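PDB 2WMF: fucolectin-related protein from Streptococcus pneumoniae, which probably hydrolyses host blood-group carbohydrate antigens as a family 98 glycoside hydrolase. Local coordinates for residues H182-W187 with N359-P364; K246-H251 with M264-S269; M277-V282 with I314-H319. All coordinates share one frame; numbering follows the deposited sequence.

In the fold
The family 98 module is built round a closed barrel of eight parallel strands, and all three contacts sit on or beside the second half of that barrel. Along the chain, residues 182-187 follow strand 176-180; contact 2 comes next, after strand 237-243, then contact 3, whose helices 272-283 and 307-322 flank strand 289-293, and last the loop 359-364 that completes contact 1. Contact 1 thus spans both of the others in sequence. The contact centres lie about 18 to 21 Å from one another, yet the segments touch: K250 reaches T362, K246 pairs with E278, and P364 packs on E278. Loop 359-364 therefore ties the chain beyond the barrel back to its strand-to-helix connections.

Contact 1: residues H182-W187 with N359-P364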
loop_
_atom_site.group_PDB
_atom_site.type_symbol
_atom_site.label_atom_id
_atom_site.label_comp_id
_atom_site.label_asym_id
_atom_site.label_seq_id
_atom_site.Cartn_x
_atom_site.Cartn_y
_atom_site.Cartn_z
ATOM N N HIS A 182 2.717 -6.245 11.221
ATOM C CA HIS A 182 3.682 -6.841 10.309
ATOM C C HIS A 182 4.382 -8.035 10.939
ATOM O O HIS A 182 4.441 -8.144 12.173
ATOM C CB HIS A 182 4.711 -5.789 9.887
ATOM C CG HIS A 182 5.150 -5.938 8.481
ATOM N ND1 HIS A 182 6.397 -6.368 8.090
ATOM C CD2 HIS A 182 4.437 -5.772 7.346
ATOM C CE1 HIS A 182 6.449 -6.406 6.771
ATOM N NE2 HIS A 182 5.264 -6.067 6.298
ATOM N N GLU A 183 4.943 -8.861 10.054
ATOM C CA GLU A 183 5.786 -10.020 10.315
ATOM C C GLU A 183 5.007 -11.296 10.411
ATOM O O GLU A 183 3.907 -11.318 10.950
ATOM C CB GLU A 183 6.730 -9.776 11.517
ATOM C CG GLU A 183 7.647 -8.516 11.299
ATOM C CD GLU A 183 8.695 -8.302 12.397
ATOM O OE1 GLU A 183 9.105 -9.285 13.046
ATOM O OE2 GLU A 183 9.145 -7.160 12.551
ATOM N N LYS A 184 5.604 -12.372 9.924
ATOM C CA LYS A 184 4.924 -13.659 9.835
ATOM C C LYS A 184 4.563 -14.192 11.232
ATOM O O LYS A 184 3.419 -14.547 11.492
ATOM C CB LYS A 184 5.792 -14.692 9.118
ATOM C CG LYS A 184 6.162 -14.342 7.646
ATOM C CD LYS A 184 7.436 -15.056 7.188
ATOM C CE LYS A 184 8.027 -14.498 5.910
ATOM N NZ LYS A 184 9.526 -14.735 5.756
ATOM N N TRP A 185 5.553 -14.293 12.124
ATOM C CA TRP A 185 5.308 -14.848 13.484
ATOM C C TRP A 185 4.213 -14.029 14.192
ATOM O O TRP A 185 3.398 -14.585 14.931
ATOM C CB TRP A 185 6.624 -14.857 14.300
ATOM C CG TRP A 185 7.031 -13.489 14.695
ATOM C CD1 TRP A 185 7.773 -12.585 13.947
ATOM C CD2 TRP A 185 6.643 -12.793 15.882
ATOM N NE1 TRP A 185 7.840 -11.370 14.614
ATOM C CE2 TRP A 185 7.166 -11.477 15.799
ATOM C CE3 TRP A 185 5.897 -13.146 17.024
ATOM C CZ2 TRP A 185 6.979 -10.551 16.808
ATOM C CZ3 TRP A 185 5.696 -12.188 18.021
ATOM C CH2 TRP A 185 6.206 -10.915 17.884
ATOM N N PHE A 186 4.194 -12.714 13.955
ATOM C CA PHE A 186 3.301 -11.804 14.644
ATOM C C PHE A 186 1.848 -12.107 14.240
ATOM O O PHE A 186 0.969 -12.327 15.069
ATOM C CB PHE A 186 3.666 -10.328 14.366
ATOM C CG PHE A 186 2.759 -9.371 15.073
ATOM C CD1 PHE A 186 3.036 -8.943 16.353
ATOM C CD2 PHE A 186 1.569 -8.972 14.478
ATOM C CE1 PHE A 186 2.177 -8.123 17.061
ATOM C CE2 PHE A 186 0.670 -8.127 15.181
ATOM C CZ PHE A 186 0.974 -7.724 16.496
ATOM N N TRP A 187 1.588 -12.077 12.943
ATOM C CA TRP A 187 0.241 -12.345 12.473
ATOM C C TRP A 187 -0.184 -13.783 12.789
ATOM O O TRP A 187 -1.394 -14.040 13.065
ATOM C CB TRP A 187 0.091 -12.009 10.971
ATOM C CG TRP A 187 -0.057 -10.558 10.713
ATOM C CD1 TRP A 187 0.763 -9.770 9.973
ATOM C CD2 TRP A 187 -1.137 -9.703 11.140
ATOM N NE1 TRP A 187 0.294 -8.480 9.938
ATOM C CE2 TRP A 187 -0.863 -8.407 10.661
ATOM C CE3 TRP A 187 -2.291 -9.903 11.906
ATOM C CZ2 TRP A 187 -1.719 -7.309 10.895
ATOM C CZ3 TRP A 187 -3.111 -8.812 12.186
ATOM C CH2 TRP A 187 -2.835 -7.534 11.666
ATOM N N ASN A 359 13.400 -11.892 -3.953
ATOM C CA ASN A 359 14.777 -12.166 -3.541
ATOM C C ASN A 359 15.111 -11.489 -2.209
ATOM O O ASN A 359 16.167 -11.761 -1.607
ATOM C CB ASN A 359 15.776 -11.676 -4.614
ATOM C CG ASN A 359 15.635 -12.378 -5.980
ATOM O OD1 ASN A 359 15.876 -11.752 -7.034
ATOM N ND2 ASN A 359 15.299 -13.665 -5.969
ATOM N N ASP A 360 14.233 -10.578 -1.739
ATOM C CA ASP A 360 14.586 -9.710 -0.620
ATOM C C ASP A 360 13.333 -9.263 0.132
ATOM O O ASP A 360 12.685 -8.267 -0.234
ATOM C CB ASP A 360 15.302 -8.455 -1.125
ATOM C CG ASP A 360 15.789 -7.545 0.004
ATOM O OD1 ASP A 360 15.593 -7.845 1.201
ATOM O OD2 ASP A 360 16.345 -6.474 -0.336
ATOM N N GLU A 361 13.002 -10.007 1.174
ATOM C CA GLU A 361 11.803 -9.718 1.982
ATOM C C GLU A 361 11.955 -8.487 2.877
ATOM O O GLU A 361 10.995 -8.090 3.541
ATOM C CB GLU A 361 11.350 -10.912 2.775
ATOM C CG GLU A 361 10.721 -12.051 1.996
ATOM C CD GLU A 361 9.883 -12.898 2.914
ATOM O OE1 GLU A 361 8.792 -12.403 3.303
ATOM O OE2 GLU A 361 10.340 -14.015 3.239
ATOM N N THR A 362 13.138 -7.853 2.881
ATOM C CA THR A 362 13.328 -6.618 3.623
ATOM C C THR A 362 12.668 -5.434 2.914
ATOM O O THR A 362 12.445 -4.402 3.532
ATOM C CB THR A 362 14.806 -6.262 3.954
ATOM O OG1 THR A 362 15.456 -5.744 2.797
ATOM C CG2 THR A 362 15.534 -7.459 4.554
ATOM N N MET A 363 12.364 -5.611 1.625
ATOM C CA MET A 363 11.791 -4.559 0.808
ATOM C C MET A 363 10.576 -5.072 0.021
ATOM O O MET A 363 10.388 -6.269 -0.136
ATOM C CB MET A 363 12.858 -4.042 -0.165
ATOM C CG MET A 363 13.993 -3.331 0.587
ATOM S SD MET A 363 13.458 -1.731 1.205
ATOM C CE MET A 363 13.530 -0.746 -0.338
ATOM N N PRO A 364 9.716 -4.144 -0.376
ATOM C CA PRO A 364 8.380 -4.571 -0.808
ATOM C C PRO A 364 8.254 -5.016 -2.247
ATOM O O PRO A 364 7.256 -5.685 -2.588
ATOM C CB PRO A 364 7.538 -3.289 -0.586
ATOM C CG PRO A 364 8.516 -2.174 -0.759
ATOM C CD PRO A 364 9.783 -2.689 -0.179
#
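K184 and E361 reach toward one another head-on, each with CG anti to its own carbonyl carbon (chi1 -61° and -71°) and the chain extended beyond, which brings their charged ends together between helix 184-192 and the loop 359-364. K184 NZ donates to E361 OE2 at 2.7 Å, a salt bridge that meets the syn side of the carboxylate, 28° out of its plane. The lysine's last methylene lies along the same group, K184 CE being 3.4 Å from E361 OE1. These two side chains account for almost all of the 81 Å² buried here. E361 OE1 also accepts from the backbone N of G221, while K184 NZ also pairs with D218. On the loop side, D360 to M363 form a type I turn. D360 OD1 accepts from both T362 N, at 3.0 Å in an Asx turn, and T362 OG1, at 2.6 Å, the two donors coming from one face of the carboxylate. On the helix side, E183 is the N-cap residue, and its OE1 takes the indole N-H of W185 at 2.9 Å, nearly in the ring plane. Two carboxylates, those of E361 and D218, probably favour the charged ammonium form of the buried K184.

Contact 2: residues K246-H251 with M264-S269; sequences KWWEKH and MRSYAS
S266 CB packs against the backbone and CB of W248, 3.6 Å from W248 CA, while W247 lies against S266 O and S269. The CA atoms of W248 and S266 are 4.9 Å apart, and S266 CB also lies at the edge of the W248 indole, near its plane. W247 turns its ring toward S269. Its CG is anti to the backbone N (chi1 -155°), which brings the pyrrole end alongside S269, W247 NE1 3.6 Å from S269 CB.

Carbonyl groups supply the second kind of approach. S269 O stands over one face of the W247 indole, 3.6 Å above the plane and displaced toward the rim. S266 O comes to the ring obliquely and lies 3.3 Å from W247 CB. No hydrogen bond crosses between the segments.

In the fold, the short helix 245-249 follows barrel strand 237-243, and H251, with positive phi, completes a Schellman motif after it; the chain then returns through 264-269, whose first four residues have helical backbone angles without the regular bonds, and leads on to helix 272-283. The contact thus packs two pieces of one strand-to-helix connection together.

Hydrogen bonds hold the polar ends. S269 OG donates to R265 O at 2.8 Å from above the carbonyl plane, A268 N reaching that oxygen from the opposite face, and S269 OG is also bonded to W492 NE1. W247 NE1 donates to T253 O, and S266 OG is bonded to Y252 O; Y252 and T253 follow H251 directly in the chain.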
loop_
_atom_site.group_PDB
_atom_site.type_symbol
_atom_site.label_atom_id
_atom_site.label_comp_id
_atom_site.label_asym_id
_atom_site.label_seq_id
_atom_site.Cartn_x
_atom_site.Cartn_y
_atom_site.Cartn_z
ATOM N N LYS A 246 10.708 3.057 5.983
ATOM C CA LYS A 246 11.554 1.910 5.529
ATOM C C LYS A 246 12.890 2.416 4.935
ATOM O O LYS A 246 13.947 1.727 5.058
ATOM C CB LYS A 246 10.821 0.992 4.557
ATOM C CG LYS A 246 10.657 1.505 3.112
ATOM C CD LYS A 246 10.105 0.441 2.177
ATOM C CE LYS A 246 8.737 -0.067 2.573
ATOM N NZ LYS A 246 7.662 0.968 2.617
ATOM N N TRP A 247 12.829 3.561 4.260
ATOM C CA TRP A 247 13.998 4.101 3.572
ATOM C C TRP A 247 15.103 4.416 4.620
ATOM O O TRP A 247 16.298 4.100 4.429
ATOM C CB TRP A 247 13.623 5.324 2.713
ATOM C CG TRP A 247 14.522 5.598 1.548
ATOM C CD1 TRP A 247 15.454 6.565 1.471
ATOM C CD2 TRP A 247 14.529 4.933 0.279
ATOM N NE1 TRP A 247 16.070 6.569 0.227
ATOM C CE2 TRP A 247 15.538 5.538 -0.512
ATOM C CE3 TRP A 247 13.768 3.892 -0.280
ATOM C CZ2 TRP A 247 15.774 5.154 -1.839
ATOM C CZ3 TRP A 247 14.031 3.505 -1.585
ATOM C CH2 TRP A 247 15.023 4.113 -2.339
ATOM N N TRP A 248 14.679 4.993 5.738
ATOM C CA TRP A 248 15.551 5.274 6.922
ATOM C C TRP A 248 16.032 3.976 7.560
ATOM O O TRP A 248 17.212 3.835 7.884
ATOM C CB TRP A 248 14.765 6.101 7.931
ATOM C CG TRP A 248 15.539 6.485 9.160
ATOM C CD1 TRP A 248 16.351 7.579 9.324
ATOM C CD2 TRP A 248 15.550 5.777 10.389
ATOM N NE1 TRP A 248 16.874 7.577 10.602
ATOM C CE2 TRP A 248 16.385 6.487 11.273
ATOM C CE3 TRP A 248 14.920 4.611 10.845
ATOM C CZ2 TRP A 248 16.621 6.073 12.569
ATOM C CZ3 TRP A 248 15.153 4.206 12.157
ATOM C CH2 TRP A 248 16.014 4.935 12.998
ATOM N N GLU A 249 15.142 2.995 7.709
ATOM C CA GLU A 249 15.520 1.701 8.318
ATOM C C GLU A 249 16.650 1.011 7.514
ATOM O O GLU A 249 17.522 0.354 8.097
ATOM C CB GLU A 249 14.302 0.785 8.433
ATOM C CG GLU A 249 13.215 1.277 9.423
ATOM C CD GLU A 249 13.571 1.086 10.898
ATOM O OE1 GLU A 249 14.617 0.445 11.205
ATOM O OE2 GLU A 249 12.748 1.588 11.747
ATOM N N LYS A 250 16.598 1.157 6.188
ATOM C CA LYS A 250 17.599 0.596 5.243
ATOM C C LYS A 250 18.908 1.366 5.199
ATOM O O LYS A 250 19.877 0.921 4.534
ATOM C CB LYS A 250 17.000 0.551 3.835
ATOM C CG LYS A 250 15.882 -0.462 3.707
ATOM C CD LYS A 250 16.311 -1.926 3.827
ATOM C CE LYS A 250 17.148 -2.469 2.685
ATOM N NZ LYS A 250 17.541 -3.916 2.921
ATOM N N HIS A 251 18.926 2.520 5.868
ATOM C CA HIS A 251 20.051 3.481 5.857
ATOM C C HIS A 251 20.238 4.136 4.469
ATOM O O HIS A 251 21.345 4.604 4.106
ATOM C CB HIS A 251 21.385 2.833 6.298
ATOM C CG HIS A 251 21.350 2.128 7.624
ATOM N ND1 HIS A 251 22.426 1.411 8.091
ATOM C CD2 HIS A 251 20.377 1.985 8.557
ATOM C CE1 HIS A 251 22.132 0.873 9.265
ATOM N NE2 HIS A 251 20.904 1.228 9.589
ATOM N N MET A 264 16.220 12.148 9.164
ATOM C CA MET A 264 14.782 12.243 8.848
ATOM C C MET A 264 14.554 12.480 7.361
ATOM O O MET A 264 13.511 12.098 6.834
ATOM C CB MET A 264 14.057 13.330 9.663
ATOM C CG MET A 264 13.893 12.984 11.116
ATOM S SD MET A 264 12.903 14.168 12.029
ATOM C CE MET A 264 14.150 15.462 12.206
ATOM N N ARG A 265 15.520 13.083 6.667
ATOM C CA ARG A 265 15.353 13.288 5.236
ATOM C C ARG A 265 15.147 11.943 4.482
ATOM O O ARG A 265 14.581 11.907 3.383
ATOM C CB ARG A 265 16.524 14.092 4.709
ATOM C CG ARG A 265 16.507 15.499 5.191
ATOM C CD ARG A 265 17.702 16.294 4.730
ATOM N NE ARG A 265 18.902 15.905 5.466
ATOM C CZ ARG A 265 20.038 16.615 5.483
ATOM N NH1 ARG A 265 20.157 17.695 4.739
ATOM N NH2 ARG A 265 21.057 16.213 6.230
ATOM N N SER A 266 15.626 10.850 5.065
ATOM C CA SER A 266 15.417 9.516 4.503
ATOM C C SER A 266 13.941 9.171 4.354
ATOM O O SER A 266 13.541 8.514 3.376
ATOM C CB SER A 266 16.178 8.447 5.318
ATOM O OG SER A 266 17.584 8.715 5.386
ATOM N N TYR A 267 13.092 9.604 5.289
ATOM C CA TYR A 267 11.671 9.258 5.126
ATOM C C TYR A 267 10.985 10.085 4.037
ATOM O O TYR A 267 9.831 9.808 3.657
ATOM C CB TYR A 267 10.894 9.292 6.443
ATOM C CG TYR A 267 10.682 10.612 7.153
ATOM C CD1 TYR A 267 10.131 11.724 6.509
ATOM C CD2 TYR A 267 10.890 10.705 8.553
ATOM C CE1 TYR A 267 9.888 12.922 7.217
ATOM C CE2 TYR A 267 10.631 11.895 9.263
ATOM C CZ TYR A 267 10.141 13.000 8.607
ATOM O OH TYR A 267 9.843 14.147 9.336
ATOM N N ALA A 268 11.702 11.100 3.520
ATOM C CA ALA A 268 11.236 11.920 2.408
ATOM C C ALA A 268 11.966 11.590 1.098
ATOM O O ALA A 268 11.932 12.370 0.133
ATOM C CB ALA A 268 11.348 13.449 2.783
ATOM N N SER A 269 12.563 10.386 1.055
ATOM C CA SER A 269 13.394 9.983 -0.049
ATOM C C SER A 269 12.988 8.699 -0.807
ATOM O O SER A 269 13.573 8.369 -1.828
ATOM C CB SER A 269 14.859 9.909 0.392
ATOM O OG SER A 269 15.332 11.191 0.815
#

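Contact 3: residues M277-V282 with I314-H319; sequences MEMMNV and IPFFRH
F316 points from helix 307-322 toward helix 272-283, and its ring is approached by two consecutive methionines. M279 runs antiparallel alongside the F316 side chain, M279 CB coming to 3.7 Å from F316 CD2, oblique to the ring. M280 lies roughly perpendicular to F316: its CA is 3.7 Å from F316 CZ at the far end of the ring, and its CB is 3.8 Å from the same atom. With CG anti to the backbone N (chi1 -164°), F316 directs its ring toward helix 272-283, far enough for CZ to reach the backbone of M280.

The two segments run nearly parallel, their axes 10.0 Å apart at closest approach and inclined by 22°. Their helices flank strand 289-293, the last of the eight in the closed parallel barrel, so this is packing within its outer layer of helices. M279 also touches Y290 and F292 of that strand.

Both methionine chains bend at their last torsion. The bend in M279 (chi3 69°) takes its methyl to the F317 backbone: M279 CE lies 3.8 Å from F317 N and 4.1 Å from F317 CB. M280 CE turns instead to F316 CE1, at 3.9 Å, while Y432 and Y434 of strand 430-434 and Y467 of strand 467-472, both in an antiparallel sheet, pack on the M280 side chain.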
loop_
_atom_site.group_PDB
_atom_site.type_symbol
_atom_site.label_atom_id
_atom_site.label_comp_id
_atom_site.label_asym_id
_atom_site.label_seq_id
_atom_site.Cartn_x
_atom_site.Cartn_y
_atom_site.Cartn_z
ATOM N N MET A 277 3.880 1.803 -6.489
ATOM C CA MET A 277 4.169 0.385 -6.733
ATOM C C MET A 277 3.823 -0.506 -5.510
ATOM O O MET A 277 3.271 -1.618 -5.657
ATOM C CB MET A 277 5.616 0.221 -7.159
ATOM C CG MET A 277 5.878 0.881 -8.531
ATOM S SD MET A 277 7.598 1.421 -8.873
ATOM C CE MET A 277 8.428 -0.001 -8.382
ATOM N N GLU A 278 4.123 -0.027 -4.297
ATOM C CA GLU A 278 3.663 -0.692 -3.074
ATOM C C GLU A 278 2.102 -0.807 -3.040
ATOM O O GLU A 278 1.575 -1.850 -2.675
ATOM C CB GLU A 278 4.214 -0.016 -1.803
ATOM C CG GLU A 278 5.723 0.131 -1.720
ATOM C CD GLU A 278 6.195 0.349 -0.307
ATOM O OE1 GLU A 278 5.635 -0.267 0.618
ATOM O OE2 GLU A 278 7.110 1.180 -0.088
ATOM N N MET A 279 1.405 0.262 -3.441
ATOM C CA MET A 279 -0.052 0.198 -3.520
ATOM C C MET A 279 -0.485 -0.844 -4.568
ATOM O O MET A 279 -1.447 -1.583 -4.353
ATOM C CB MET A 279 -0.674 1.553 -3.894
ATOM C CG MET A 279 -0.339 2.694 -2.884
ATOM S SD MET A 279 -0.824 4.325 -3.539
ATOM C CE MET A 279 -2.618 4.230 -3.528
ATOM N N MET A 280 0.224 -0.905 -5.709
ATOM C CA MET A 280 -0.085 -1.923 -6.713
ATOM C C MET A 280 -0.015 -3.371 -6.185
ATOM O O MET A 280 -0.820 -4.180 -6.547
ATOM C CB MET A 280 0.848 -1.791 -7.907
ATOM C CG MET A 280 0.467 -2.675 -9.083
ATOM S SD MET A 280 1.632 -2.608 -10.468
ATOM C CE MET A 280 1.217 -1.007 -11.146
ATOM N N ASN A 281 0.950 -3.690 -5.312
ATOM C CA ASN A 281 1.047 -5.005 -4.701
ATOM C C ASN A 281 -0.213 -5.356 -3.921
ATOM O O ASN A 281 -0.598 -6.533 -3.860
ATOM C CB ASN A 281 2.244 -5.036 -3.733
ATOM C CG ASN A 281 3.595 -5.122 -4.440
ATOM O OD1 ASN A 281 3.694 -5.163 -5.677
ATOM N ND2 ASN A 281 4.658 -5.093 -3.629
ATOM N N VAL A 282 -0.782 -4.335 -3.293
ATOM C CA VAL A 282 -2.007 -4.496 -2.464
ATOM C C VAL A 282 -3.220 -4.649 -3.406
ATOM O O VAL A 282 -3.963 -5.666 -3.334
ATOM C CB VAL A 282 -2.152 -3.333 -1.474
ATOM C CG1 VAL A 282 -3.538 -3.341 -0.829
ATOM C CG2 VAL A 282 -1.001 -3.407 -0.395
ATOM N N ILE A 314 -2.272 9.743 -5.106
ATOM C CA ILE A 314 -3.573 10.050 -5.736
ATOM C C ILE A 314 -3.737 9.404 -7.124
ATOM O O ILE A 314 -4.773 8.811 -7.389
ATOM C CB ILE A 314 -3.865 11.588 -5.717
ATOM C CG1 ILE A 314 -4.149 11.988 -4.269
ATOM C CG2 ILE A 314 -5.016 11.948 -6.695
ATOM C CD1 ILE A 314 -5.486 11.432 -3.702
ATOM N N PRO A 315 -2.714 9.467 -8.005
ATOM C CA PRO A 315 -2.942 8.848 -9.320
ATOM C C PRO A 315 -3.227 7.348 -9.235
ATOM O O PRO A 315 -4.109 6.841 -9.949
ATOM C CB PRO A 315 -1.659 9.185 -10.097
ATOM C CG PRO A 315 -1.224 10.478 -9.485
ATOM C CD PRO A 315 -1.480 10.281 -8.003
ATOM N N PHE A 316 -2.539 6.641 -8.327
ATOM C CA PHE A 316 -2.770 5.209 -8.232
ATOM C C PHE A 316 -4.108 4.933 -7.552
ATOM O O PHE A 316 -4.833 4.055 -7.991
ATOM C CB PHE A 316 -1.648 4.401 -7.615
ATOM C CG PHE A 316 -1.809 2.972 -7.911
ATOM C CD1 PHE A 316 -1.377 2.451 -9.127
ATOM C CD2 PHE A 316 -2.492 2.165 -7.034
ATOM C CE1 PHE A 316 -1.655 1.119 -9.469
ATOM C CE2 PHE A 316 -2.740 0.793 -7.354
ATOM C CZ PHE A 316 -2.314 0.292 -8.571
ATOM N N PHE A 317 -4.462 5.712 -6.546
ATOM C CA PHE A 317 -5.756 5.524 -5.895
ATOM C C PHE A 317 -6.919 5.784 -6.883
ATOM O O PHE A 317 -7.940 5.038 -6.866
ATOM C CB PHE A 317 -5.904 6.368 -4.647
ATOM C CG PHE A 317 -7.106 5.978 -3.816
ATOM C CD1 PHE A 317 -7.150 4.766 -3.147
ATOM C CD2 PHE A 317 -8.202 6.812 -3.756
ATOM C CE1 PHE A 317 -8.243 4.389 -2.437
ATOM C CE2 PHE A 317 -9.326 6.435 -3.021
ATOM C CZ PHE A 317 -9.349 5.217 -2.375
ATOM N N ARG A 318 -6.763 6.795 -7.748
ATOM C CA ARG A 318 -7.739 7.054 -8.821
ATOM C C ARG A 318 -7.855 5.825 -9.734
ATOM O O ARG A 318 -8.965 5.442 -10.149
ATOM C CB ARG A 318 -7.416 8.316 -9.616
ATOM C CG ARG A 318 -7.733 9.596 -8.894
ATOM C CD ARG A 318 -7.361 10.830 -9.700
ATOM N NE ARG A 318 -8.029 12.000 -9.155
ATOM C CZ ARG A 318 -7.526 13.211 -9.144
ATOM N NH1 ARG A 318 -6.325 13.457 -9.640
ATOM N NH2 ARG A 318 -8.223 14.189 -8.624
ATOM N N HIS A 319 -6.723 5.203 -10.081
ATOM C CA HIS A 319 -6.762 3.950 -10.834
ATOM C C HIS A 319 -7.643 2.920 -10.129
ATOM O O HIS A 319 -8.478 2.236 -10.778
ATOM C CB HIS A 319 -5.362 3.361 -11.080
ATOM C CG HIS A 319 -5.400 2.094 -11.866
ATOM N ND1 HIS A 319 -5.585 2.059 -13.235
ATOM C CD2 HIS A 319 -5.291 0.805 -11.466
ATOM C CE1 HIS A 319 -5.553 0.801 -13.640
ATOM N NE2 HIS A 319 -5.433 0.020 -12.587
#